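Side-chain contact in oxidoreductase (Thermotoga maritima, PDB 1ZH8), which probably catalyses NADP-dependent oxidation or reduction at an alcohol or carbonyl group, as a Rossmann-fold dehydrogenase of the GFO/IDH/MocA family: residues Pro97-Ala102 / Val136-Asn141. Residues are numbered along the deposited sequence; the frame is centred on the assembly and turned at random. Where two conformers were deposited one is given.
With NAP (NADP nicotinamide-adenine-dinucleotide phosphate), chain D.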
loop_
_atom_site.group_PDB
_atom_site.type_symbol
_atom_site.label_atom_id
_atom_site.label_comp_id
_atom_site.label_asym_id
_atom_site.label_seq_id
_atom_site.Cartn_x
_atom_site.Cartn_y
_atom_site.Cartn_z
ATOM N N PRO A 97 -17.172 -30.742 -8.857
ATOM C CA PRO A 97 -17.782 -32.048 -9.185
ATOM C C PRO A 97 -17.777 -33.041 -8.021
ATOM O O PRO A 97 -18.728 -33.815 -7.892
ATOM C CB PRO A 97 -16.939 -32.570 -10.368
ATOM C CG PRO A 97 -15.688 -31.770 -10.347
ATOM C CD PRO A 97 -16.048 -30.419 -9.766
ATOM N N PHE A 98 -16.754 -32.995 -7.167
ATOM C CA PHE A 98 -16.644 -33.959 -6.063
ATOM C C PHE A 98 -17.612 -33.651 -4.912
ATOM O O PHE A 98 -18.188 -34.560 -4.312
ATOM C CB PHE A 98 -15.202 -34.072 -5.568
ATOM C CG PHE A 98 -14.351 -35.018 -6.370
ATOM C CD1 PHE A 98 -14.491 -35.114 -7.757
ATOM C CD2 PHE A 98 -13.397 -35.821 -5.735
ATOM C CE1 PHE A 98 -13.696 -36.012 -8.502
ATOM C CE2 PHE A 98 -12.593 -36.685 -6.451
ATOM C CZ PHE A 98 -12.738 -36.795 -7.837
ATOM N N ILE A 99 -17.808 -32.368 -4.629
ATOM C CA ILE A 99 -18.829 -31.949 -3.666
ATOM C C ILE A 99 -20.198 -32.433 -4.142
ATOM O O ILE A 99 -20.960 -33.020 -3.366
ATOM C CB ILE A 99 -18.802 -30.418 -3.423
ATOM C CG1 ILE A 99 -17.562 -30.042 -2.594
ATOM C CG2 ILE A 99 -20.121 -29.934 -2.766
ATOM C CD1 ILE A 99 -17.209 -28.539 -2.608
ATOM N N GLU A 100 -20.486 -32.226 -5.422
ATOM C CA GLU A 100 -21.767 -32.652 -5.979
ATOM C C GLU A 100 -21.953 -34.157 -5.869
ATOM O O GLU A 100 -23.058 -34.623 -5.564
ATOM C CB GLU A 100 -21.937 -32.224 -7.444
ATOM C CG GLU A 100 -23.379 -32.399 -7.931
ATOM C CD GLU A 100 -23.639 -31.824 -9.307
ATOM O OE1 GLU A 100 -22.734 -31.174 -9.873
ATOM O OE2 GLU A 100 -24.758 -32.026 -9.830
ATOM N N LYS A 101 -20.891 -34.918 -6.136
ATOM C CA LYS A 101 -20.987 -36.374 -6.023
ATOM C C LYS A 101 -21.332 -36.755 -4.572
ATOM O O LYS A 101 -22.218 -37.570 -4.340
ATOM C CB LYS A 101 -19.703 -37.065 -6.498
ATOM C CG LYS A 101 -19.667 -37.338 -7.991
ATOM C CD LYS A 101 -18.236 -37.418 -8.535
ATOM C CE LYS A 101 -18.230 -37.412 -10.071
ATOM N NZ LYS A 101 -16.891 -37.106 -10.667
ATOM N N ALA A 102 -20.665 -36.130 -3.603
ATOM C CA ALA A 102 -20.909 -36.436 -2.199
ATOM C C ALA A 102 -22.362 -36.142 -1.778
ATOM O O ALA A 102 -23.011 -36.965 -1.132
ATOM C CB ALA A 102 -19.924 -35.686 -1.326
ATOM N N VAL A 136 -21.928 -28.708 3.555
ATOM C CA VAL A 136 -20.693 -28.381 2.850
ATOM C C VAL A 136 -19.913 -27.378 3.696
ATOM O O VAL A 136 -20.409 -26.300 4.030
ATOM C CB VAL A 136 -20.918 -27.808 1.442
ATOM C CG1 VAL A 136 -19.549 -27.524 0.751
ATOM C CG2 VAL A 136 -21.731 -28.771 0.610
ATOM N N TYR A 137 -18.681 -27.752 4.037
ATOM C CA TYR A 137 -17.829 -26.957 4.876
ATOM C C TYR A 137 -16.539 -26.684 4.107
ATOM O O TYR A 137 -15.807 -27.622 3.813
ATOM C CB TYR A 137 -17.555 -27.726 6.161
ATOM C CG TYR A 137 -16.909 -26.898 7.239
ATOM C CD1 TYR A 137 -15.567 -26.500 7.141
ATOM C CD2 TYR A 137 -17.626 -26.520 8.363
ATOM C CE1 TYR A 137 -14.965 -25.733 8.136
ATOM C CE2 TYR A 137 -17.031 -25.767 9.368
ATOM C CZ TYR A 137 -15.703 -25.380 9.243
ATOM O OH TYR A 137 -15.128 -24.628 10.229
ATOM N N ILE A 138 -16.282 -25.419 3.744
ATOM C CA ILE A 138 -15.016 -25.059 3.093
ATOM C C ILE A 138 -14.034 -24.650 4.168
ATOM O O ILE A 138 -14.283 -23.698 4.927
ATOM C CB ILE A 138 -15.113 -23.899 2.087
ATOM C CG1 ILE A 138 -16.283 -24.090 1.117
ATOM C CG2 ILE A 138 -13.763 -23.774 1.323
ATOM C CD1 ILE A 138 -16.258 -25.435 0.300
ATOM N N ALA A 139 -12.928 -25.379 4.212
ATOM C CA ALA A 139 -12.020 -25.364 5.352
ATOM C C ALA A 139 -11.020 -24.225 5.205
ATOM O O ALA A 139 -9.879 -24.403 4.704
ATOM C CB ALA A 139 -11.303 -26.736 5.484
ATOM N N GLU A 140 -11.467 -23.048 5.617
ATOM C CA GLU A 140 -10.651 -21.867 5.546
ATOM C C GLU A 140 -10.088 -21.701 6.921
ATOM O O GLU A 140 -10.744 -21.148 7.815
ATOM C CB GLU A 140 -11.489 -20.661 5.125
ATOM C CG GLU A 140 -10.745 -19.336 5.215
ATOM C CD GLU A 140 -9.332 -19.420 4.647
ATOM O OE1 GLU A 140 -9.187 -19.389 3.407
ATOM O OE2 GLU A 140 -8.372 -19.538 5.449
ATOM N N ASN A 141 -8.887 -22.221 7.122
ATOM C CA ASN A 141 -8.352 -22.290 8.483
ATOM C C ASN A 141 -8.005 -20.914 9.086
ATOM O O ASN A 141 -8.047 -20.748 10.301
ATOM C CB ASN A 141 -7.174 -23.256 8.567
ATOM C CG ASN A 141 -6.031 -22.818 7.702
ATOM O OD1 ASN A 141 -6.147 -22.770 6.473
ATOM N ND2 ASN A 141 -4.947 -22.442 8.326
HETATM P PA NAP D . -1.183 -32.066 -3.545
HETATM O O1A NAP D . -0.010 -32.466 -2.726
HETATM O O2A NAP D . -0.930 -32.102 -4.994
HETATM O O5B NAP D . -2.433 -32.969 -3.104
HETATM C C5B NAP D . -3.437 -33.300 -4.036
HETATM C C4B NAP D . -3.748 -34.776 -3.881
HETATM O O4B NAP D . -4.905 -35.115 -4.634
HETATM C C3B NAP D . -2.619 -35.655 -4.407
HETATM O O3B NAP D . -2.586 -36.759 -3.551
HETATM C C2B NAP D . -3.151 -36.041 -5.776
HETATM O O2B NAP D . -2.644 -37.128 -6.542
HETATM C C1B NAP D . -4.613 -36.246 -5.440
HETATM N N9A NAP D . -5.433 -36.262 -6.648
HETATM C C8A NAP D . -5.229 -35.574 -7.824
HETATM N N7A NAP D . -6.243 -35.872 -8.666
HETATM C C5A NAP D . -7.080 -36.743 -8.041
HETATM C C6A NAP D . -8.255 -37.376 -8.426
HETATM N N6A NAP D . -8.760 -37.187 -9.634
HETATM N N1A NAP D . -8.906 -38.206 -7.552
HETATM C C2A NAP D . -8.380 -38.426 -6.302
HETATM N N3A NAP D . -7.216 -37.813 -5.917
HETATM C C4A NAP D . -6.581 -36.986 -6.772
HETATM O O3 NAP D . -1.597 -30.573 -3.153
HETATM P PN NAP D . -1.955 -30.096 -1.660
HETATM O O1N NAP D . -2.157 -31.213 -0.683
HETATM O O2N NAP D . -0.981 -29.030 -1.471
HETATM O O5D NAP D . -3.392 -29.383 -1.809
HETATM C C5D NAP D . -4.628 -30.076 -1.829
HETATM C C4D NAP D . -5.727 -29.137 -1.339
HETATM O O4D NAP D . -5.380 -28.663 -0.043
HETATM C C3D NAP D . -5.844 -27.904 -2.240
HETATM O O3D NAP D . -7.194 -27.558 -2.442
HETATM C C2D NAP D . -5.154 -26.798 -1.480
HETATM O O2D NAP D . -5.695 -25.523 -1.758
HETATM C C1D NAP D . -5.366 -27.239 -0.039
HETATM N N1N NAP D . -4.313 -26.714 0.826
HETATM C C2N NAP D . -4.681 -25.924 1.877
HETATM C C3N NAP D . -3.718 -25.383 2.734
HETATM C C7N NAP D . -4.130 -24.702 4.016
HETATM O O7N NAP D . -3.094 -24.159 4.800
HETATM N N7N NAP D . -5.421 -24.626 4.395
HETATM C C4N NAP D . -2.365 -25.668 2.506
HETATM C C5N NAP D . -1.996 -26.491 1.434
HETATM C C6N NAP D . -2.986 -27.011 0.594
HETATM P P2B NAP D . -1.745 -38.408 -6.160
HETATM O O1X NAP D . -2.595 -39.546 -5.635
HETATM O O2X NAP D . -0.721 -38.063 -5.103
HETATM O O3X NAP D . -1.083 -38.793 -7.465
#
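With chi1 at -72°, Ile99 places CG2 opposite its backbone N; Val136, at chi1 -179°, places CG2 opposite its carbonyl carbon, and these two torsions bring the methyls together across a helix-sheet interface of the Rossmann fold. Ile99 CG2 and Val136 CG2 lie 3.9 Å apart, a van der Waals touch, with the two side chains crossing at about a right angle. The longer arm of Ile99 is extended and carries CD1 along the strand to Ile138, where CD1 meets CD1 at 4.4 Å, a looser approach between methyl ends. All three residues are buried, yet the segments bury just 100 Å² between them, and the nearest CA atoms, those of Ile99 and Val136, are 7.7 Å apart. Strand 136-139 is an outermost strand of the parallel sheet within this chain; Ile99 also rests on Val109 of the adjoining strand 108-112, so helix 95-104 spans both strands. The same segments approach NADP at different points. NAP N1A approaches the Phe98 ring obliquely, 4.1 Å from CZ, and that ring stacks with Tyr74. Beyond the strand, Asn141 addresses the nicotinamide carboxamide, while its ND2 is hydrogen-bonded to Ser290 OG, which helps fix the amide's rotation. NAP N7N donates to Asn141 OD1 at 2.9 Å, with an N-H...O angle of 160°.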